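Local coordinates for RING finger protein unkempt homolog (Mus musculus, PDB 5ELH), which binds specific mRNA sequences through its clustered CCCH zinc fingers and represses translation to shape the early morphology of cortical neurons, at residues V38-R43 with R82-T87; D50-Y55 with V131-E136; R89-R94 with H117-H122. All coordinates share one frame; numbering follows the deposited sequence.

Contact 1. Residues V38-R43 with R82-T87; sequences VNQRRR and RTTGDT
Asn39 and Thr84 meet backbone to backbone: Thr84 N donates to Asn39 O at 3.0 Å, with an N-H...O angle of 174°. The short 3-10 segment 38-40 thus offers its carbonyl to the turn 82-87. Packing is close beside this bond, where Thr83 turns its methyl inward and CG2 lies 3.2 Å from Arg41 O. With chi1 at 59° the Thr83 hydroxyl sits between its own N and carbonyl carbon, and OG1 donates to Thr87 OG1 at 2.7 Å. That buried Thr87 hydroxyl in turn donates to a water 2.8 Å from OG1, and the water donates to Gln40 O and Thr84 O, joining both segments. The Arg42 chain crosses Thr87 at a slant, CB near Thr87 OG1 and CD 3.6 Å from Thr87 O. The looser side is that of the exposed Thr84: its OG1 lies 3.2 Å from Asn39 O and 3.5 Å from Asn39 OD1, weak alternatives for one proton. Arg41 leads outward to a salt bridge with Asp75. No strand is present; the contact joins the chain just past zinc ligand His36 to the chain just past zinc ligand His81. The Arg42 guanidinium reaches the carbonyls of Leu8, in the C-terminal part of the helix of residues 3-10, and of Phe11 just after it, and Thr87 opens helix 87-90.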
loop_
_atom_site.group_PDB
_atom_site.type_symbol
_atom_site.label_atom_id
_atom_site.label_comp_id
_atom_site.label_asym_id
_atom_site.label_seq_id
_atom_site.Cartn_x
_atom_site.Cartn_y
_atom_site.Cartn_z
ATOM N N VAL A 38 -10.412 -0.499 17.574
ATOM C CA VAL A 38 -9.923 0.852 17.338
ATOM C C VAL A 38 -8.654 1.149 18.136
ATOM O O VAL A 38 -7.757 1.846 17.647
ATOM C CB VAL A 38 -11.026 1.889 17.640
ATOM C CG1 VAL A 38 -10.464 3.306 17.607
ATOM C CG2 VAL A 38 -12.145 1.742 16.634
ATOM N N ASN A 39 -8.554 0.613 19.350
ATOM C CA ASN A 39 -7.359 0.860 20.156
ATOM C C ASN A 39 -6.107 0.155 19.639
ATOM O O ASN A 39 -5.016 0.385 20.156
ATOM C CB ASN A 39 -7.589 0.552 21.639
ATOM C CG ASN A 39 -7.940 -0.891 21.901
ATOM O OD1 ASN A 39 -7.837 -1.747 21.028
ATOM N ND2 ASN A 39 -8.365 -1.167 23.123
ATOM N N GLN A 40 -6.253 -0.670 18.606
ATOM C CA GLN A 40 -5.094 -1.298 17.962
ATOM C C GLN A 40 -4.581 -0.511 16.762
ATOM O O GLN A 40 -3.493 -0.791 16.244
ATOM C CB GLN A 40 -5.441 -2.708 17.506
ATOM C CG GLN A 40 -5.841 -3.627 18.620
ATOM C CD GLN A 40 -6.423 -4.929 18.102
ATOM O OE1 GLN A 40 -7.180 -4.946 17.130
ATOM N NE2 GLN A 40 -6.061 -6.033 18.744
ATOM N N ARG A 41 -5.358 0.471 16.321
ATOM C CA ARG A 41 -5.036 1.225 15.125
ATOM C C ARG A 41 -3.822 2.102 15.387
ATOM O O ARG A 41 -3.750 2.759 16.419
ATOM C CB ARG A 41 -6.233 2.093 14.720
ATOM C CG ARG A 41 -5.954 3.104 13.611
ATOM C CD ARG A 41 -7.194 3.924 13.264
ATOM N NE ARG A 41 -6.883 5.005 12.329
ATOM C CZ ARG A 41 -6.538 6.245 12.681
ATOM N NH1 ARG A 41 -6.463 6.601 13.959
ATOM N NH2 ARG A 41 -6.266 7.143 11.745
ATOM N N ARG A 42 -2.860 2.086 14.470
ATOM C CA ARG A 42 -1.786 3.074 14.501
ATOM C C ARG A 42 -1.889 4.037 13.321
ATOM O O ARG A 42 -2.319 3.665 12.223
ATOM C CB ARG A 42 -0.405 2.404 14.539
ATOM C CG ARG A 42 -0.100 1.516 13.365
ATOM C CD ARG A 42 1.374 1.125 13.364
ATOM N NE ARG A 42 2.229 2.171 12.813
ATOM C CZ ARG A 42 2.658 2.222 11.553
ATOM N NH1 ARG A 42 2.311 1.288 10.672
ATOM N NH2 ARG A 42 3.452 3.209 11.174
ATOM N N ARG A 43 -1.535 5.296 13.574
ATOM C CA ARG A 43 -1.326 6.270 12.517
ATOM C C ARG A 43 0.063 6.083 11.918
ATOM O O ARG A 43 1.038 5.934 12.644
ATOM C CB ARG A 43 -1.385 7.688 13.082
ATOM C CG ARG A 43 -2.682 8.055 13.775
ATOM C CD ARG A 43 -2.510 9.367 14.504
ATOM N NE ARG A 43 -1.621 9.250 15.656
ATOM C CZ ARG A 43 -1.049 10.277 16.277
ATOM N NH1 ARG A 43 -1.268 11.525 15.865
ATOM N NH2 ARG A 43 -0.260 10.063 17.318
ATOM N N ARG A 82 -0.260 5.655 22.886
ATOM C CA ARG A 82 0.060 4.340 23.410
ATOM C C ARG A 82 -1.014 3.355 22.961
ATOM O O ARG A 82 -1.875 2.945 23.725
ATOM C CB ARG A 82 0.173 4.386 24.929
ATOM C CG ARG A 82 1.109 3.331 25.493
ATOM C CD ARG A 82 1.157 3.389 27.006
ATOM N NE ARG A 82 1.464 4.726 27.519
ATOM C CZ ARG A 82 2.690 5.188 27.746
ATOM N NH1 ARG A 82 3.758 4.437 27.497
ATOM N NH2 ARG A 82 2.848 6.414 28.222
ATOM N N THR A 83 -0.966 3.011 21.684
ATOM C CA THR A 83 -1.875 2.038 21.112
ATOM C C THR A 83 -1.553 0.675 21.705
ATOM O O THR A 83 -0.526 0.509 22.356
ATOM C CB THR A 83 -1.712 2.002 19.594
ATOM O OG1 THR A 83 -0.356 1.657 19.267
ATOM C CG2 THR A 83 -2.029 3.364 19.004
ATOM N N THR A 84 -2.430 -0.302 21.501
ATOM C CA THR A 84 -2.166 -1.639 21.997
ATOM C C THR A 84 -0.870 -2.149 21.376
ATOM O O THR A 84 -0.679 -2.075 20.164
ATOM C CB THR A 84 -3.320 -2.613 21.678
ATOM O OG1 THR A 84 -4.560 -2.057 22.133
ATOM C CG2 THR A 84 -3.098 -3.954 22.372
ATOM N N GLY A 85 0.027 -2.635 22.223
ATOM C CA GLY A 85 1.298 -3.166 21.768
ATOM C C GLY A 85 2.318 -2.082 21.475
ATOM O O GLY A 85 3.405 -2.378 20.981
ATOM N N ASP A 86 1.958 -0.833 21.775
ATOM C CA ASP A 86 2.852 0.310 21.610
ATOM C C ASP A 86 3.292 0.428 20.163
ATOM O O ASP A 86 4.452 0.757 19.864
ATOM C CB ASP A 86 4.066 0.159 22.529
ATOM C CG ASP A 86 4.734 1.484 22.860
ATOM O OD1 ASP A 86 4.133 2.564 22.622
ATOM O OD2 ASP A 86 5.871 1.436 23.385
ATOM N N THR A 87 2.348 0.184 19.260
ATOM C CA THR A 87 2.675 0.059 17.847
ATOM C C THR A 87 2.990 1.373 17.131
ATOM O O THR A 87 3.639 1.345 16.091
ATOM C CB THR A 87 1.575 -0.689 17.067
ATOM O OG1 THR A 87 0.321 -0.028 17.244
ATOM C CG2 THR A 87 1.467 -2.139 17.548
HETATM O O HOH W 1 -1.589 -2.088 17.389
#

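Contact 2. Residues D50-Y55 with V131-E136; sequences DGTFNY and VYDIRE
Gly51 and Ile134 are joined through their backbones: Ile134 N donates to Gly51 O at 2.9 Å (166°). The same oxygen accepts a proton from a water that also donates to Tyr132 O, and Asp133 CA adds a CA-H...O contact. Glycine at positive phi lets the backbone come close to Ile134, whose CG2 is 3.7 Å from Gly51 C. The second bond across the contact ends on a side chain, Phe53 N donating to Asp133 OD2 at 3.1 Å from above the carboxylate plane. Asp133 is the N-cap of the C-terminal helix 134-142, and its OD1 takes the capping bond from Arg135 N on the anti lone pair. The contact thereby fixes the start of this helix to the chain that leads to the second zinc site, ahead of its ligand Cys61. Arg135 also grips the carboxylate side-on, NE to OD1 and NH2 to OD2 (2.8 Å), in a salt bridge. Each carboxylate oxygen therefore has two donors; at OD2, Phe53 N and Arg135 NH2 arrive from opposite faces. Such a setting would be expected to favour the charged form. Thr52 CG2 lies over one face of this guanidinium, while Thr52 OG1 and N both donate to Asp50 OD1, the latter closing an Asx turn. The Phe53 ring runs alongside Asp133 in the reverse direction, Phe53 CD2 3.8 Å from Asp133 CB, and brings CZ to Val131: CG1 is 3.8 Å away, and Val131 O stands at the ring edge, 3.3 Å from CZ. His92 meets the same ring edge-to-face.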
loop_
_atom_site.group_PDB
_atom_site.type_symbol
_atom_site.label_atom_id
_atom_site.label_comp_id
_atom_site.label_asym_id
_atom_site.label_seq_id
_atom_site.Cartn_x
_atom_site.Cartn_y
_atom_site.Cartn_z
ATOM N N ASP A 50 9.384 19.996 6.025
ATOM C CA ASP A 50 10.252 20.828 6.860
ATOM C C ASP A 50 11.191 20.021 7.769
ATOM O O ASP A 50 11.993 20.591 8.501
ATOM C CB ASP A 50 9.436 21.834 7.688
ATOM C CG ASP A 50 8.473 21.171 8.668
ATOM O OD1 ASP A 50 8.638 19.987 8.993
ATOM O OD2 ASP A 50 7.542 21.862 9.138
ATOM N N GLY A 51 11.085 18.695 7.731
ATOM C CA GLY A 51 11.978 17.852 8.501
ATOM C C GLY A 51 11.430 17.379 9.840
ATOM O O GLY A 51 12.075 16.577 10.521
ATOM N N THR A 52 10.251 17.865 10.227
ATOM C CA THR A 52 9.639 17.461 11.490
ATOM C C THR A 52 8.683 16.296 11.236
ATOM O O THR A 52 8.166 16.152 10.137
ATOM C CB THR A 52 8.863 18.623 12.156
ATOM O OG1 THR A 52 7.748 18.990 11.335
ATOM C CG2 THR A 52 9.776 19.839 12.360
ATOM N N PHE A 53 8.491 15.447 12.235
ATOM C CA PHE A 53 7.543 14.331 12.136
ATOM C C PHE A 53 6.130 14.814 12.408
ATOM O O PHE A 53 5.939 15.773 13.153
ATOM C CB PHE A 53 7.849 13.262 13.174
ATOM C CG PHE A 53 9.027 12.396 12.836
ATOM C CD1 PHE A 53 9.122 11.779 11.603
ATOM C CD2 PHE A 53 10.028 12.193 13.762
ATOM C CE1 PHE A 53 10.197 10.973 11.302
ATOM C CE2 PHE A 53 11.111 11.399 13.464
ATOM C CZ PHE A 53 11.198 10.792 12.230
ATOM N N ASN A 54 5.134 14.122 11.855
ATOM C CA ASN A 54 3.746 14.472 12.138
ATOM C C ASN A 54 3.447 14.298 13.625
ATOM O O ASN A 54 2.773 15.129 14.227
ATOM C CB ASN A 54 2.763 13.698 11.258
ATOM C CG ASN A 54 2.910 12.204 11.392
ATOM O OD1 ASN A 54 3.978 11.700 11.752
ATOM N ND2 ASN A 54 1.840 11.480 11.088
ATOM N N TYR A 55 3.989 13.247 14.225
ATOM C CA TYR A 55 3.937 13.090 15.669
ATOM C C TYR A 55 5.231 12.510 16.229
ATOM O O TYR A 55 5.946 11.771 15.544
ATOM C CB TYR A 55 2.737 12.234 16.094
ATOM C CG TYR A 55 2.749 10.783 15.626
ATOM C CD1 TYR A 55 3.379 9.805 16.364
ATOM C CD2 TYR A 55 2.082 10.399 14.466
ATOM C CE1 TYR A 55 3.367 8.481 15.954
ATOM C CE2 TYR A 55 2.070 9.087 14.042
ATOM C CZ TYR A 55 2.717 8.127 14.792
ATOM O OH TYR A 55 2.717 6.807 14.382
ATOM N N VAL A 131 15.239 7.327 10.747
ATOM C CA VAL A 131 14.930 8.643 10.190
ATOM C C VAL A 131 14.778 9.557 11.399
ATOM O O VAL A 131 14.059 9.226 12.334
ATOM C CB VAL A 131 13.616 8.638 9.384
ATOM C CG1 VAL A 131 13.143 10.070 9.068
ATOM C CG2 VAL A 131 13.781 7.841 8.103
ATOM N N TYR A 132 15.455 10.700 11.381
ATOM C CA TYR A 132 15.462 11.594 12.521
ATOM C C TYR A 132 14.679 12.867 12.207
ATOM O O TYR A 132 14.736 13.376 11.085
ATOM C CB TYR A 132 16.897 11.988 12.863
ATOM C CG TYR A 132 17.793 10.872 13.372
ATOM C CD1 TYR A 132 17.753 10.477 14.700
ATOM C CD2 TYR A 132 18.711 10.254 12.536
ATOM C CE1 TYR A 132 18.590 9.480 15.181
ATOM C CE2 TYR A 132 19.558 9.255 13.009
ATOM C CZ TYR A 132 19.493 8.879 14.333
ATOM O OH TYR A 132 20.318 7.884 14.815
ATOM N N ASP A 133 13.964 13.369 13.209
ATOM C CA ASP A 133 13.373 14.715 13.177
ATOM C C ASP A 133 14.513 15.748 13.112
ATOM O O ASP A 133 15.521 15.607 13.811
ATOM C CB ASP A 133 12.536 14.916 14.443
ATOM C CG ASP A 133 11.769 16.229 14.454
ATOM O OD1 ASP A 133 12.411 17.296 14.542
ATOM O OD2 ASP A 133 10.521 16.194 14.414
ATOM N N ILE A 134 14.364 16.766 12.269
ATOM C CA ILE A 134 15.396 17.791 12.111
ATOM C C ILE A 134 15.821 18.358 13.474
ATOM O O ILE A 134 16.996 18.697 13.674
ATOM C CB ILE A 134 14.952 18.931 11.143
ATOM C CG1 ILE A 134 16.084 19.949 10.913
ATOM C CG2 ILE A 134 13.717 19.631 11.673
ATOM C CD1 ILE A 134 17.283 19.393 10.178
ATOM N N ARG A 135 14.887 18.424 14.420
ATOM C CA ARG A 135 15.222 18.859 15.772
ATOM C C ARG A 135 16.229 17.934 16.439
ATOM O O ARG A 135 17.198 18.404 17.039
ATOM C CB ARG A 135 13.975 18.976 16.638
ATOM C CG ARG A 135 13.188 20.228 16.349
ATOM C CD ARG A 135 11.808 20.165 16.941
ATOM N NE ARG A 135 10.989 19.143 16.296
ATOM C CZ ARG A 135 9.684 19.017 16.485
ATOM N NH1 ARG A 135 9.060 19.843 17.313
ATOM N NH2 ARG A 135 9.013 18.071 15.851
ATOM N N GLU A 136 16.019 16.627 16.331
ATOM C CA GLU A 136 16.934 15.695 16.981
ATOM C C GLU A 136 18.303 15.747 16.308
ATOM O O GLU A 136 19.338 15.634 16.974
ATOM C CB GLU A 136 16.384 14.271 16.994
ATOM C CG GLU A 136 17.190 13.369 17.917
ATOM C CD GLU A 136 16.661 11.948 17.990
ATOM O OE1 GLU A 136 15.588 11.676 17.407
ATOM O OE2 GLU A 136 17.337 11.102 18.625
HETATM O O HOH W 2 14.170 15.092 9.226
#

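Contact 3. Residues R89-R94 with H117-H122. With ZN (zinc ion), chain F.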
loop_
_atom_site.group_PDB
_atom_site.type_symbol
_atom_site.label_atom_id
_atom_site.label_comp_id
_atom_site.label_asym_id
_atom_site.label_seq_id
_atom_site.Cartn_x
_atom_site.Cartn_y
_atom_site.Cartn_z
ATOM N N ARG A 89 4.949 3.718 18.302
ATOM C CA ARG A 89 6.376 3.926 18.540
ATOM C C ARG A 89 7.205 2.873 17.814
ATOM O O ARG A 89 8.201 3.184 17.171
ATOM C CB ARG A 89 6.665 3.869 20.042
ATOM C CG ARG A 89 8.138 3.889 20.389
ATOM C CD ARG A 89 8.565 5.075 21.205
ATOM N NE ARG A 89 8.965 4.669 22.540
ATOM C CZ ARG A 89 9.977 5.191 23.226
ATOM N NH1 ARG A 89 10.708 6.174 22.724
ATOM N NH2 ARG A 89 10.258 4.716 24.430
ATOM N N ARG A 90 6.779 1.624 17.917
ATOM C CA ARG A 90 7.559 0.509 17.401
ATOM C C ARG A 90 7.655 0.494 15.874
ATOM O O ARG A 90 8.621 -0.022 15.315
ATOM C CB ARG A 90 6.972 -0.804 17.927
ATOM C CG ARG A 90 7.340 -1.087 19.384
ATOM C CD ARG A 90 6.538 -2.236 19.998
ATOM N NE ARG A 90 6.523 -3.446 19.174
ATOM C CZ ARG A 90 7.416 -4.432 19.248
ATOM N NH1 ARG A 90 8.432 -4.364 20.105
ATOM N NH2 ARG A 90 7.301 -5.491 18.453
ATOM N N TYR A 91 6.654 1.051 15.200
ATOM C CA TYR A 91 6.631 1.081 13.740
ATOM C C TYR A 91 6.851 2.496 13.209
ATOM O O TYR A 91 6.581 2.792 12.045
ATOM C CB TYR A 91 5.341 0.451 13.212
ATOM C CG TYR A 91 5.288 -1.009 13.603
ATOM C CD1 TYR A 91 4.726 -1.399 14.811
ATOM C CD2 TYR A 91 5.870 -1.983 12.807
ATOM C CE1 TYR A 91 4.699 -2.714 15.194
ATOM C CE2 TYR A 91 5.852 -3.298 13.180
ATOM C CZ TYR A 91 5.267 -3.665 14.380
ATOM O OH TYR A 91 5.240 -4.984 14.775
ATOM N N HIS A 92 7.382 3.346 14.073
ATOM C CA HIS A 92 7.730 4.719 13.712
ATOM C C HIS A 92 8.985 4.737 12.839
ATOM O O HIS A 92 9.882 3.887 12.991
ATOM C CB HIS A 92 7.973 5.532 14.984
ATOM C CG HIS A 92 7.794 7.011 14.821
ATOM N ND1 HIS A 92 8.675 7.799 14.109
ATOM C CD2 HIS A 92 6.851 7.849 15.310
ATOM C CE1 HIS A 92 8.266 9.056 14.145
ATOM N NE2 HIS A 92 7.169 9.115 14.878
ATOM N N LEU A 93 9.033 5.698 11.921
ATOM C CA LEU A 93 10.198 5.915 11.053
ATOM C C LEU A 93 11.503 6.047 11.839
ATOM O O LEU A 93 12.563 5.628 11.382
ATOM C CB LEU A 93 9.983 7.163 10.187
ATOM C CG LEU A 93 9.020 6.977 9.012
ATOM C CD1 LEU A 93 8.522 8.322 8.490
ATOM C CD2 LEU A 93 9.682 6.171 7.905
ATOM N N ARG A 94 11.402 6.587 13.045
ATOM C CA ARG A 94 12.543 6.813 13.915
ATOM C C ARG A 94 13.150 5.531 14.463
ATOM O O ARG A 94 14.362 5.452 14.663
ATOM C CB ARG A 94 12.111 7.695 15.088
ATOM C CG ARG A 94 13.148 7.852 16.192
ATOM C CD ARG A 94 14.415 8.510 15.677
ATOM N NE ARG A 94 15.384 8.716 16.747
ATOM C CZ ARG A 94 16.291 7.825 17.127
ATOM N NH1 ARG A 94 16.371 6.638 16.527
ATOM N NH2 ARG A 94 17.125 8.125 18.115
ATOM N N HIS A 117 5.896 -10.211 12.789
ATOM C CA HIS A 117 5.637 -8.777 12.858
ATOM C C HIS A 117 6.631 -8.021 13.736
ATOM O O HIS A 117 6.533 -6.805 13.851
ATOM C CB HIS A 117 4.213 -8.497 13.352
ATOM C CG HIS A 117 3.146 -9.019 12.441
ATOM N ND1 HIS A 117 3.299 -9.074 11.072
ATOM C CD2 HIS A 117 1.919 -9.524 12.705
ATOM C CE1 HIS A 117 2.208 -9.584 10.531
ATOM N NE2 HIS A 117 1.357 -9.869 11.500
ATOM N N CYS A 118 7.581 -8.732 14.339
ATOM C CA CYS A 118 8.503 -8.123 15.289
ATOM C C CYS A 118 9.104 -6.828 14.738
ATOM O O CYS A 118 9.481 -6.756 13.572
ATOM C CB CYS A 118 9.623 -9.087 15.652
ATOM S SG CYS A 118 10.767 -8.359 16.837
ATOM N N ALA A 119 9.177 -5.814 15.592
ATOM C CA ALA A 119 9.600 -4.478 15.180
ATOM C C ALA A 119 11.102 -4.255 15.354
ATOM O O ALA A 119 11.617 -3.190 15.018
ATOM C CB ALA A 119 8.805 -3.408 15.950
ATOM N N PHE A 120 11.801 -5.258 15.876
ATOM C CA PHE A 120 13.257 -5.195 15.974
ATOM C C PHE A 120 13.864 -6.023 14.850
ATOM O O PHE A 120 13.200 -6.899 14.283
ATOM C CB PHE A 120 13.738 -5.705 17.338
ATOM C CG PHE A 120 13.486 -4.745 18.472
ATOM C CD1 PHE A 120 12.240 -4.674 19.075
ATOM C CD2 PHE A 120 14.497 -3.917 18.935
ATOM C CE1 PHE A 120 12.007 -3.800 20.118
ATOM C CE2 PHE A 120 14.268 -3.036 19.977
ATOM C CZ PHE A 120 13.021 -2.980 20.568
ATOM N N ALA A 121 15.125 -5.744 14.530
ATOM C CA ALA A 121 15.823 -6.473 13.476
ATOM C C ALA A 121 16.381 -7.787 13.989
ATOM O O ALA A 121 16.973 -7.854 15.066
ATOM C CB ALA A 121 16.936 -5.632 12.903
ATOM N N HIS A 122 16.179 -8.838 13.207
ATOM C CA HIS A 122 16.795 -10.124 13.479
ATOM C C HIS A 122 17.869 -10.338 12.434
ATOM O O HIS A 122 17.583 -10.746 11.311
ATOM C CB HIS A 122 15.742 -11.230 13.463
ATOM C CG HIS A 122 14.762 -11.123 14.589
ATOM N ND1 HIS A 122 14.821 -11.929 15.705
ATOM C CD2 HIS A 122 13.725 -10.275 14.791
ATOM C CE1 HIS A 122 13.848 -11.597 16.536
ATOM N NE2 HIS A 122 13.174 -10.591 16.008
HETATM ZN ZN ZN F . 12.055 -10.138 17.680
#
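The zinc site of the third CCCH finger in this chain rests here against the end of helix 87-90: Ala119, one residue beyond the zinc ligand Cys118, packs on Arg90 and Tyr91. Cys118 SG and His122 NE2 bind the zinc ion at 2.4 and 2.1 Å, and Cys101 and Cys111 complete the tetrad. Phe120 N donates to Cys118 SG (3.4 Å), a second-shell bond that would be expected to temper the charge on the thiolate. Ala119 CB sits over a face of two flat groups. One is the Tyr91 ring, in a CH-pi contact 4.2 Å from its centroid and 22° off the normal; the other is the Arg90 guanidinium, 3.7 Å from CZ. A chi3 of 50° bends the Arg90 chain at NE; NH1 stands at the edge of the Phe120 ring, 3.6 Å from CE1, the two planes 52° apart. Tyr91 OH points at His117 O in the plane of the ring, as a hydrogen bond would require; the modelled 2.4 Å is too short to trust in detail. His117 hydrogen-bonds Tyr7 OH through ND1 and Thr31 O through NE2. Helix 3-10 thus borders the contact, Tyr7 also packing on Tyr91, while helix 87-90 ends at Arg90 and backbone bonds join Ala119 to Lys97, and Ala121 to Gly99 and Cys101, within the finger.

From the N terminus, helix 3-10 leads into the first finger; in contact 1, 82-87 returns to 38-43, closing the loop that holds the second zinc site. Segment 50-55 leaves from inside that loop and finds its partner at 131-136, so contacts 1 and 2 cross. Contact 3 follows contact 1 in series and closes a shorter loop of the third finger, nested wholly within that of contact 2. The three also touch: Arg43 O pairs with Tyr55 OH, Tyr55 O with His92 NE2, and Arg94 NH2 with Glu136 OE2 in a salt bridge, while Arg42 and Gly85 pack against Tyr91 and Arg90. Together they tie the three zinc-binding modules to one another and to helix 134-142.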